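Local coordinates for protein Exo-1,5-alpha-L-arabinofuranobiosidase (Gibberella zeae, PDB 2YDT) that probably hydrolyses alpha-1,5-linked L-arabinan from a chain end, releasing arabinobiose, as an exo-acting glycoside hydrolase with a six-bladed beta-propeller fold, at residues Lys99-Gly109 with Glu122-Trp133; Lys196-Ala204 with Arg248-Leu257. All blocks are in the same frame, centred on the assembly; numbering follows the deposited sequence.

Contact 1. Residues Lys99-Gly109 with Glu122-Trp133; sequences KYPKGTVLCSG and EVYASRDKGYTW
Arg127 reaches across to the loop just before the Pro101-Thr104 turn and grips the carbonyl of Lys99 end-on. NH1 donates to Lys99 O at 3.0 Å and NH2 donates to the same oxygen at 3.1 Å. That oxygen lies close to the guanidinium plane. Tyr100 comes over one face of the guanidinium, with CE1 3.5 Å from Arg127 NH2. The two flat groups are only 24° apart. Glu134, outside the two segments, forms a salt bridge with Arg127 NE and a hydrogen bond with Tyr100 OH.

Next to this grip, strands 105-109 and 122-126 pair antiparallel as neighbours in one propeller blade. Val105, Cys107 and Trp133 meet on one side of the sheet. The indole turns its six-membered ring toward the strand: CH2 meets Val105 CG1 at 3.7 Å and CZ3 meets Cys107 CB at 3.8 Å. Ser126 CB lies over one face of this indole, near its rim. On the other side, Ala125 CB packs against both Leu106 CD2 and Thr104 CG2. Ser108 OG, set beside its own carbonyl carbon by a chi1 of -175°, donates to Glu122 O at 2.8 Å. A weak bond from Gly109 N reaches the same oxygen.

Ser126-Trp133 has the sequence SRDKGYTW, the Asp box of sialidase-like propellers. Inside its turn, Ser126 OG accepts from Gly130 N at 2.9 Å, and Asp128 OD1 accepts from Thr132 N through its syn lone pair. A water links Gly103 O, Ser126 O and Lys129 N, joining the two turns.

Apolar groups pack on both faces of the strands. Backbone bonds join them along their length, and side chains grip carbonyls at the two ends. The paired bonds to Lys99 O and the Glu134 bridge should fix the guanidinium's rotation and probably restrain the loop leading into the Pro101-Thr104 turn.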
loop_
_atom_site.group_PDB
_atom_site.type_symbol
_atom_site.label_atom_id
_atom_site.label_comp_id
_atom_site.label_asym_id
_atom_site.label_seq_id
_atom_site.Cartn_x
_atom_site.Cartn_y
_atom_site.Cartn_z
ATOM N N LYS A 99 -20.811 12.914 6.285
ATOM C CA LYS A 99 -20.342 14.259 6.628
ATOM C C LYS A 99 -18.879 14.556 6.275
ATOM O O LYS A 99 -18.350 15.596 6.667
ATOM C CB LYS A 99 -20.583 14.520 8.111
ATOM C CG LYS A 99 -19.724 13.701 9.053
ATOM C CD LYS A 99 -20.097 13.966 10.483
ATOM C CE LYS A 99 -19.167 13.227 11.442
ATOM N NZ LYS A 99 -19.782 13.217 12.857
ATOM N N TYR A 100 -18.244 13.657 5.533
ATOM C CA TYR A 100 -16.876 13.858 5.012
ATOM C C TYR A 100 -16.937 14.134 3.517
ATOM O O TYR A 100 -17.262 13.247 2.733
ATOM C CB TYR A 100 -16.029 12.600 5.336
ATOM C CG TYR A 100 -16.006 12.319 6.822
ATOM C CD1 TYR A 100 -15.115 12.975 7.652
ATOM C CD2 TYR A 100 -16.893 11.446 7.404
ATOM C CE1 TYR A 100 -15.119 12.779 9.015
ATOM C CE2 TYR A 100 -16.903 11.218 8.761
ATOM C CZ TYR A 100 -15.989 11.896 9.576
ATOM O OH TYR A 100 -15.971 11.717 10.950
ATOM N N PRO A 101 -16.659 15.383 3.104
ATOM C CA PRO A 101 -16.859 15.733 1.695
ATOM C C PRO A 101 -15.738 15.303 0.778
ATOM O O PRO A 101 -14.669 14.909 1.218
ATOM C CB PRO A 101 -16.891 17.267 1.718
ATOM C CG PRO A 101 -16.116 17.635 2.863
ATOM C CD PRO A 101 -16.394 16.579 3.916
ATOM N N LYS A 102 -16.006 15.409 -0.511
ATOM C CA LYS A 102 -14.974 15.304 -1.536
ATOM C C LYS A 102 -13.773 16.152 -1.134
ATOM O O LYS A 102 -13.931 17.295 -0.691
ATOM C CB LYS A 102 -15.523 15.787 -2.891
ATOM C CG LYS A 102 -14.563 15.629 -4.028
ATOM C CD LYS A 102 -15.188 16.067 -5.360
ATOM C CE LYS A 102 -14.258 15.731 -6.479
ATOM N NZ LYS A 102 -14.715 16.297 -7.778
ATOM N N GLY A 103 -12.570 15.566 -1.255
ATOM C CA GLY A 103 -11.342 16.226 -0.923
ATOM C C GLY A 103 -10.847 16.011 0.492
ATOM O O GLY A 103 -9.758 16.435 0.819
ATOM N N THR A 104 -11.665 15.395 1.356
ATOM C CA THR A 104 -11.204 14.986 2.689
ATOM C C THR A 104 -10.052 14.021 2.439
ATOM O O THR A 104 -10.134 13.156 1.562
ATOM C CB THR A 104 -12.321 14.270 3.464
ATOM O OG1 THR A 104 -13.444 15.168 3.649
ATOM C CG2 THR A 104 -11.829 13.769 4.818
ATOM N N VAL A 105 -9.000 14.156 3.217
ATOM C CA VAL A 105 -7.882 13.215 3.210
ATOM C C VAL A 105 -8.054 12.199 4.315
ATOM O O VAL A 105 -8.291 12.562 5.459
ATOM C CB VAL A 105 -6.540 13.922 3.371
ATOM C CG1 VAL A 105 -5.362 12.859 3.332
ATOM C CG2 VAL A 105 -6.357 14.959 2.269
ATOM N N LEU A 106 -8.008 10.906 3.960
ATOM C CA LEU A 106 -8.021 9.858 4.932
ATOM C C LEU A 106 -6.587 9.316 5.135
ATOM O O LEU A 106 -5.775 9.236 4.216
ATOM C CB LEU A 106 -8.916 8.710 4.499
ATOM C CG LEU A 106 -10.382 9.015 4.226
ATOM C CD1 LEU A 106 -11.180 7.709 3.964
ATOM C CD2 LEU A 106 -10.994 9.833 5.355
ATOM N N CYS A 107 -6.314 8.961 6.378
ATOM C CA CYS A 107 -5.125 8.168 6.738
ATOM C C CYS A 107 -5.637 6.970 7.500
ATOM O O CYS A 107 -6.202 7.116 8.600
ATOM C CB CYS A 107 -4.163 8.982 7.600
ATOM S SG CYS A 107 -2.578 8.045 7.886
ATOM N N SER A 108 -5.503 5.772 6.925
ATOM C CA SER A 108 -5.773 4.563 7.640
ATOM C C SER A 108 -4.456 3.935 8.055
ATOM O O SER A 108 -3.435 4.242 7.507
ATOM C CB SER A 108 -6.605 3.610 6.756
ATOM O OG SER A 108 -6.998 2.457 7.468
ATOM N N GLY A 109 -4.483 3.092 9.067
ATOM C CA GLY A 109 -3.298 2.429 9.577
ATOM C C GLY A 109 -3.659 1.635 10.806
ATOM O O GLY A 109 -4.831 1.628 11.223
ATOM N N GLU A 122 -7.635 1.608 11.930
ATOM C CA GLU A 122 -8.337 2.866 12.206
ATOM C C GLU A 122 -8.460 3.664 10.946
ATOM O O GLU A 122 -7.665 3.504 10.019
ATOM C CB GLU A 122 -7.510 3.742 13.175
ATOM C CG GLU A 122 -7.031 3.060 14.464
ATOM C CD GLU A 122 -8.144 2.901 15.461
ATOM O OE1 GLU A 122 -9.205 2.392 15.057
ATOM O OE2 GLU A 122 -7.959 3.263 16.650
ATOM N N VAL A 123 -9.455 4.546 10.892
ATOM C CA VAL A 123 -9.486 5.632 9.903
ATOM C C VAL A 123 -9.469 6.978 10.618
ATOM O O VAL A 123 -10.298 7.208 11.494
ATOM C CB VAL A 123 -10.697 5.554 8.925
ATOM C CG1 VAL A 123 -10.788 6.753 7.979
ATOM C CG2 VAL A 123 -10.625 4.260 8.138
ATOM N N TYR A 124 -8.547 7.842 10.202
ATOM C CA TYR A 124 -8.446 9.257 10.606
ATOM C C TYR A 124 -8.680 10.105 9.355
ATOM O O TYR A 124 -8.429 9.673 8.214
ATOM C CB TYR A 124 -7.042 9.569 11.208
ATOM C CG TYR A 124 -6.920 9.131 12.641
ATOM C CD1 TYR A 124 -6.797 7.791 12.965
ATOM C CD2 TYR A 124 -7.008 10.051 13.693
ATOM C CE1 TYR A 124 -6.750 7.372 14.317
ATOM C CE2 TYR A 124 -6.957 9.661 14.991
ATOM C CZ TYR A 124 -6.831 8.341 15.331
ATOM O OH TYR A 124 -6.817 7.965 16.670
ATOM N N ALA A 125 -9.162 11.330 9.552
ATOM C CA ALA A 125 -9.493 12.215 8.440
ATOM C C ALA A 125 -8.997 13.617 8.672
ATOM O O ALA A 125 -8.924 14.060 9.813
ATOM C CB ALA A 125 -11.003 12.265 8.212
ATOM N N SER A 126 -8.588 14.270 7.586
ATOM C CA SER A 126 -8.189 15.682 7.588
ATOM C C SER A 126 -9.126 16.462 6.674
ATOM O O SER A 126 -9.285 16.124 5.496
ATOM C CB SER A 126 -6.728 15.886 7.129
ATOM O OG SER A 126 -6.471 17.298 7.013
ATOM N N ARG A 127 -9.713 17.528 7.232
ATOM C CA ARG A 127 -10.633 18.404 6.500
ATOM C C ARG A 127 -9.915 19.656 5.981
ATOM O O ARG A 127 -10.556 20.543 5.404
ATOM C CB ARG A 127 -11.785 18.829 7.423
ATOM C CG ARG A 127 -12.656 17.685 7.908
ATOM C CD ARG A 127 -13.694 18.169 8.902
ATOM N NE ARG A 127 -14.670 17.167 9.345
ATOM C CZ ARG A 127 -15.781 16.843 8.684
ATOM N NH1 ARG A 127 -16.087 17.425 7.544
ATOM N NH2 ARG A 127 -16.612 15.964 9.189
ATOM N N ASP A 128 -8.601 19.727 6.160
ATOM C CA ASP A 128 -7.836 20.906 5.771
ATOM C C ASP A 128 -6.553 20.508 4.995
ATOM O O ASP A 128 -5.550 21.194 5.068
ATOM C CB ASP A 128 -7.531 21.799 6.988
ATOM C CG ASP A 128 -6.815 21.068 8.107
ATOM O OD1 ASP A 128 -6.250 19.960 7.835
ATOM O OD2 ASP A 128 -6.844 21.570 9.271
ATOM N N LYS A 129 -6.655 19.466 4.189
ATOM C CA LYS A 129 -5.581 19.092 3.250
ATOM C C LYS A 129 -4.291 18.687 3.977
ATOM O O LYS A 129 -3.190 18.844 3.465
ATOM C CB LYS A 129 -5.340 20.194 2.168
ATOM C CG LYS A 129 -6.591 20.487 1.360
ATOM C CD LYS A 129 -6.316 21.526 0.281
ATOM C CE LYS A 129 -7.492 21.586 -0.696
ATOM N NZ LYS A 129 -7.172 22.566 -1.785
ATOM N N GLY A 130 -4.450 18.104 5.157
ATOM C CA GLY A 130 -3.320 17.430 5.823
ATOM C C GLY A 130 -2.722 18.133 7.036
ATOM O O GLY A 130 -1.716 17.650 7.580
ATOM N N TYR A 131 -3.294 19.268 7.444
ATOM C CA TYR A 131 -2.772 20.053 8.549
ATOM C C TYR A 131 -3.276 19.602 9.930
ATOM O O TYR A 131 -2.515 19.664 10.897
ATOM C CB TYR A 131 -3.027 21.567 8.313
ATOM C CG TYR A 131 -2.100 22.117 7.267
ATOM C CD1 TYR A 131 -0.821 22.551 7.610
ATOM C CD2 TYR A 131 -2.485 22.193 5.948
ATOM C CE1 TYR A 131 0.053 23.022 6.663
ATOM C CE2 TYR A 131 -1.595 22.669 4.966
ATOM C CZ TYR A 131 -0.335 23.093 5.350
ATOM O OH TYR A 131 0.579 23.564 4.403
ATOM N N THR A 132 -4.537 19.161 10.013
ATOM C CA THR A 132 -5.060 18.580 11.241
ATOM C C THR A 132 -5.780 17.278 10.925
ATOM O O THR A 132 -6.215 17.049 9.793
ATOM C CB THR A 132 -6.012 19.520 12.013
ATOM O OG1 THR A 132 -7.136 19.779 11.201
ATOM C CG2 THR A 132 -5.317 20.888 12.367
ATOM N N TRP A 133 -5.966 16.489 11.972
ATOM C CA TRP A 133 -6.577 15.164 11.882
ATOM C C TRP A 133 -7.596 14.926 12.958
ATOM O O TRP A 133 -7.430 15.393 14.106
ATOM C CB TRP A 133 -5.491 14.060 11.982
ATOM C CG TRP A 133 -4.483 14.208 10.892
ATOM C CD1 TRP A 133 -3.296 14.923 10.941
ATOM C CD2 TRP A 133 -4.591 13.721 9.535
ATOM N NE1 TRP A 133 -2.699 14.908 9.711
ATOM C CE2 TRP A 133 -3.459 14.184 8.830
ATOM C CE3 TRP A 133 -5.522 12.916 8.866
ATOM C CZ2 TRP A 133 -3.237 13.868 7.485
ATOM C CZ3 TRP A 133 -5.317 12.630 7.541
ATOM C CH2 TRP A 133 -4.172 13.095 6.863
HETATM O O HOH W 1 -8.873 17.899 3.370
#

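Contact 2. Residues Lys196-Ala204 with Arg248-Leu257; sequences KVVDDTKYA and RLSKDPQKFL
Two neighbouring propeller blades meet here. Strand 198-201 is the outermost strand of one, and Arg248 ends its side chain against it from the third strand of the next. Asp200 and Thr201 form a classic beta bulge opposite Leu183.

Arg248 runs extended from CG to NE (chi2 178°), which carries its guanidinium to Thr201 and Tyr203. Thr201 OG1 sits over the centre of one guanidinium face, 3.1 Å from CZ of Arg248. It makes no hydrogen bond to that group; its proton goes to Asp200 O. The oxygen may still be favoured there by the nearby positive charge. In the guanidinium plane, Arg248 NH2 donates to Tyr203 OH at 3.1 Å with an N-H...O angle of 161°. The phenol ring stands nearly perpendicular to the guanidinium, 88° apart. Arg248 NH1 turns back to Phe256 O at 3.1 Å, tying the strand to the residues just after the Asp252-Lys255 turn. Tyr227 OH takes NE and also bonds Tyr203 OH, which has His261 as a further partner.

Leu257 packs against the strand and the residue after it, with CB 3.5 Å from Asp199 O and CD1 4.0 Å from Lys202 CG. One water joins Asp199 O, Gln254 O and Leu257 N; another joins Lys202 O to Arg248 NH2.

Asp252 OD1 accepts from Gln254 N in an Asx turn within 248-257. The contact itself joins the fourth strand of one blade to the third strand and following turn of the next, as adjacent blades meet in a beta-propeller.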
loop_
_atom_site.group_PDB
_atom_site.type_symbol
_atom_site.label_atom_id
_atom_site.label_comp_id
_atom_site.label_asym_id
_atom_site.label_seq_id
_atom_site.Cartn_x
_atom_site.Cartn_y
_atom_site.Cartn_z
ATOM N N LYS A 196 -20.186 -6.254 7.238
ATOM C CA LYS A 196 -19.636 -7.573 7.497
ATOM C C LYS A 196 -18.360 -7.772 6.654
ATOM O O LYS A 196 -18.250 -7.294 5.518
ATOM C CB LYS A 196 -20.726 -8.557 7.068
ATOM C CG LYS A 196 -20.508 -10.011 7.232
ATOM C CD LYS A 196 -21.876 -10.670 6.880
ATOM C CE LYS A 196 -21.767 -11.977 6.125
ATOM N NZ LYS A 196 -23.097 -12.302 5.468
ATOM N N VAL A 197 -17.393 -8.483 7.211
ATOM C CA VAL A 197 -16.187 -8.883 6.452
ATOM C C VAL A 197 -16.544 -9.745 5.247
ATOM O O VAL A 197 -17.339 -10.709 5.365
ATOM C CB VAL A 197 -15.210 -9.593 7.355
ATOM C CG1 VAL A 197 -13.979 -10.120 6.579
ATOM C CG2 VAL A 197 -14.739 -8.668 8.487
ATOM N N VAL A 198 -15.967 -9.402 4.091
ATOM C CA VAL A 198 -16.119 -10.171 2.845
ATOM C C VAL A 198 -14.744 -10.698 2.433
ATOM O O VAL A 198 -13.788 -9.919 2.333
ATOM C CB VAL A 198 -16.682 -9.316 1.727
ATOM C CG1 VAL A 198 -16.804 -10.079 0.360
ATOM C CG2 VAL A 198 -18.060 -8.676 2.132
ATOM N N ASP A 199 -14.650 -12.003 2.159
ATOM C CA ASP A 199 -13.376 -12.587 1.708
ATOM C C ASP A 199 -13.063 -12.179 0.272
ATOM O O ASP A 199 -13.964 -12.176 -0.610
ATOM C CB ASP A 199 -13.426 -14.098 1.796
ATOM C CG ASP A 199 -13.427 -14.611 3.238
ATOM O OD1 ASP A 199 -13.178 -13.837 4.187
ATOM O OD2 ASP A 199 -13.833 -15.782 3.450
ATOM N N ASP A 200 -11.790 -11.822 0.035
ATOM C CA ASP A 200 -11.287 -11.409 -1.263
ATOM C C ASP A 200 -10.412 -12.478 -1.937
ATOM O O ASP A 200 -10.373 -12.536 -3.170
ATOM C CB ASP A 200 -10.472 -10.118 -1.158
ATOM C CG ASP A 200 -11.302 -8.923 -0.765
ATOM O OD1 ASP A 200 -12.459 -8.826 -1.212
ATOM O OD2 ASP A 200 -10.761 -8.090 0.016
ATOM N N THR A 201 -9.652 -13.227 -1.137
ATOM C CA THR A 201 -8.710 -14.224 -1.646
ATOM C C THR A 201 -8.310 -15.083 -0.465
ATOM O O THR A 201 -7.940 -14.584 0.594
ATOM C CB THR A 201 -7.451 -13.568 -2.310
ATOM O OG1 THR A 201 -7.752 -13.202 -3.658
ATOM C CG2 THR A 201 -6.251 -14.515 -2.325
ATOM N N LYS A 202 -8.425 -16.396 -0.634
ATOM C CA LYS A 202 -8.035 -17.349 0.384
ATOM C C LYS A 202 -7.700 -18.678 -0.274
ATOM O O LYS A 202 -8.188 -18.983 -1.350
ATOM C CB LYS A 202 -9.128 -17.565 1.422
ATOM C CG LYS A 202 -10.423 -18.134 0.892
ATOM C CD LYS A 202 -11.519 -17.989 1.948
ATOM C CE LYS A 202 -12.844 -18.515 1.446
ATOM N NZ LYS A 202 -13.876 -18.273 2.483
ATOM N N TYR A 203 -6.864 -19.458 0.390
ATOM C CA TYR A 203 -6.332 -20.702 -0.153
ATOM C C TYR A 203 -6.536 -21.872 0.815
ATOM O O TYR A 203 -6.354 -21.756 1.989
ATOM C CB TYR A 203 -4.859 -20.519 -0.520
ATOM C CG TYR A 203 -4.691 -19.640 -1.733
ATOM C CD1 TYR A 203 -4.872 -20.122 -3.025
ATOM C CD2 TYR A 203 -4.430 -18.277 -1.609
ATOM C CE1 TYR A 203 -4.754 -19.314 -4.112
ATOM C CE2 TYR A 203 -4.328 -17.462 -2.694
ATOM C CZ TYR A 203 -4.479 -17.971 -3.976
ATOM O OH TYR A 203 -4.410 -17.170 -5.087
ATOM N N ALA A 204 -6.927 -23.015 0.261
ATOM C CA ALA A 204 -7.205 -24.236 1.007
ATOM C C ALA A 204 -6.024 -24.781 1.810
ATOM O O ALA A 204 -6.222 -25.374 2.890
ATOM C CB ALA A 204 -7.689 -25.332 -0.000
ATOM N N ARG A 248 -5.617 -10.688 -9.694
ATOM C CA ARG A 248 -6.929 -11.078 -10.172
ATOM C C ARG A 248 -7.587 -9.895 -10.869
ATOM O O ARG A 248 -7.308 -8.728 -10.549
ATOM C CB ARG A 248 -7.797 -11.565 -9.007
ATOM C CG ARG A 248 -7.251 -12.813 -8.326
ATOM C CD ARG A 248 -8.044 -13.260 -7.168
ATOM N NE ARG A 248 -7.420 -14.407 -6.499
ATOM C CZ ARG A 248 -8.080 -15.348 -5.831
ATOM N NH1 ARG A 248 -9.389 -15.275 -5.702
ATOM N NH2 ARG A 248 -7.444 -16.363 -5.266
ATOM N N LEU A 249 -8.503 -10.183 -11.793
ATOM C CA LEU A 249 -9.239 -9.150 -12.527
ATOM C C LEU A 249 -10.748 -9.297 -12.320
ATOM O O LEU A 249 -11.277 -10.427 -12.327
ATOM C CB LEU A 249 -8.936 -9.252 -14.027
ATOM C CG LEU A 249 -7.472 -9.137 -14.397
ATOM C CD1 LEU A 249 -7.166 -9.675 -15.789
ATOM C CD2 LEU A 249 -7.024 -7.687 -14.258
ATOM N N SER A 250 -11.437 -8.181 -12.124
ATOM C CA SER A 250 -12.879 -8.213 -11.871
ATOM C C SER A 250 -13.555 -6.899 -12.236
ATOM O O SER A 250 -13.045 -5.834 -11.955
ATOM C CB SER A 250 -13.178 -8.553 -10.401
ATOM O OG SER A 250 -14.578 -8.775 -10.195
ATOM N N LYS A 251 -14.745 -6.995 -12.823
ATOM C CA LYS A 251 -15.583 -5.853 -13.027
ATOM C C LYS A 251 -16.097 -5.248 -11.726
ATOM O O LYS A 251 -16.171 -4.015 -11.586
ATOM C CB LYS A 251 -16.761 -6.255 -13.914
ATOM C CG LYS A 251 -16.933 -5.349 -15.037
ATOM C CD LYS A 251 -15.879 -5.645 -16.112
ATOM C CE LYS A 251 -16.428 -5.583 -17.564
ATOM N NZ LYS A 251 -15.388 -5.278 -18.685
ATOM N N ASP A 252 -16.405 -6.120 -10.771
ATOM C CA ASP A 252 -16.866 -5.720 -9.472
ATOM C C ASP A 252 -15.723 -5.978 -8.474
ATOM O O ASP A 252 -15.384 -7.133 -8.220
ATOM C CB ASP A 252 -18.100 -6.524 -9.068
ATOM C CG ASP A 252 -18.717 -6.037 -7.758
ATOM O OD1 ASP A 252 -18.037 -5.401 -6.906
ATOM O OD2 ASP A 252 -19.930 -6.307 -7.531
ATOM N N PRO A 253 -15.118 -4.895 -7.920
ATOM C CA PRO A 253 -13.944 -5.062 -7.058
ATOM C C PRO A 253 -14.295 -5.562 -5.640
ATOM O O PRO A 253 -13.425 -5.716 -4.757
ATOM C CB PRO A 253 -13.327 -3.662 -7.085
ATOM C CG PRO A 253 -14.497 -2.790 -7.155
ATOM C CD PRO A 253 -15.446 -3.466 -8.098
ATOM N N GLN A 254 -15.566 -5.865 -5.424
ATOM C CA GLN A 254 -16.027 -6.595 -4.231
ATOM C C GLN A 254 -16.001 -8.120 -4.384
ATOM O O GLN A 254 -16.277 -8.868 -3.427
ATOM C CB GLN A 254 -17.444 -6.163 -3.847
ATOM C CG GLN A 254 -17.575 -4.684 -3.530
ATOM C CD GLN A 254 -19.018 -4.251 -3.470
ATOM O OE1 GLN A 254 -19.557 -4.020 -2.377
ATOM N NE2 GLN A 254 -19.669 -4.149 -4.645
ATOM N N LYS A 255 -15.724 -8.560 -5.608
ATOM C CA LYS A 255 -15.845 -9.954 -5.990
ATOM C C LYS A 255 -14.586 -10.525 -6.604
ATOM O O LYS A 255 -14.635 -11.274 -7.600
ATOM C CB LYS A 255 -17.008 -10.102 -6.979
ATOM C CG LYS A 255 -18.364 -9.644 -6.444
ATOM C CD LYS A 255 -19.488 -10.043 -7.463
ATOM C CE LYS A 255 -20.823 -9.518 -7.044
ATOM N NZ LYS A 255 -21.313 -10.264 -5.876
ATOM N N PHE A 256 -13.443 -10.238 -6.005
ATOM C CA PHE A 256 -12.213 -10.891 -6.446
ATOM C C PHE A 256 -12.132 -12.377 -6.061
ATOM O O PHE A 256 -11.351 -13.110 -6.658
ATOM C CB PHE A 256 -10.972 -10.124 -5.977
ATOM C CG PHE A 256 -10.802 -8.762 -6.644
ATOM C CD1 PHE A 256 -10.573 -8.685 -8.000
ATOM C CD2 PHE A 256 -10.881 -7.576 -5.893
ATOM C CE1 PHE A 256 -10.390 -7.439 -8.629
ATOM C CE2 PHE A 256 -10.698 -6.353 -6.487
ATOM C CZ PHE A 256 -10.451 -6.275 -7.852
ATOM N N LEU A 257 -12.892 -12.820 -5.064
ATOM C CA LEU A 257 -12.691 -14.149 -4.485
ATOM C C LEU A 257 -12.890 -15.250 -5.524
ATOM O O LEU A 257 -12.159 -16.260 -5.502
ATOM C CB LEU A 257 -13.620 -14.374 -3.316
ATOM C CG LEU A 257 -13.565 -15.771 -2.704
ATOM C CD1 LEU A 257 -12.203 -16.013 -2.052
ATOM C CD2 LEU A 257 -14.686 -15.923 -1.693
HETATM O O HOH W 2 -14.681 -11.217 -3.065
HETATM O O HOH W 3 -9.296 -17.746 -3.572
#

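Contact 1 lies within one blade and contact 2 joins two others. Contact 1 pairs the second and third strands of its sheet, so regular backbone bonds hold it and most of its residues are buried. Contact 2 has no paired strands between its segments. It is only partly buried and relies on one arginine, a leucine and bridging waters. Both use an arginine, but in different places: in contact 1 at an exposed turn, while in contact 2 the arginine is itself buried. Both also involve the turn that follows a blade's third strand. The two are separate, with centres 27 Å apart and nearest atoms about 13 Å apart.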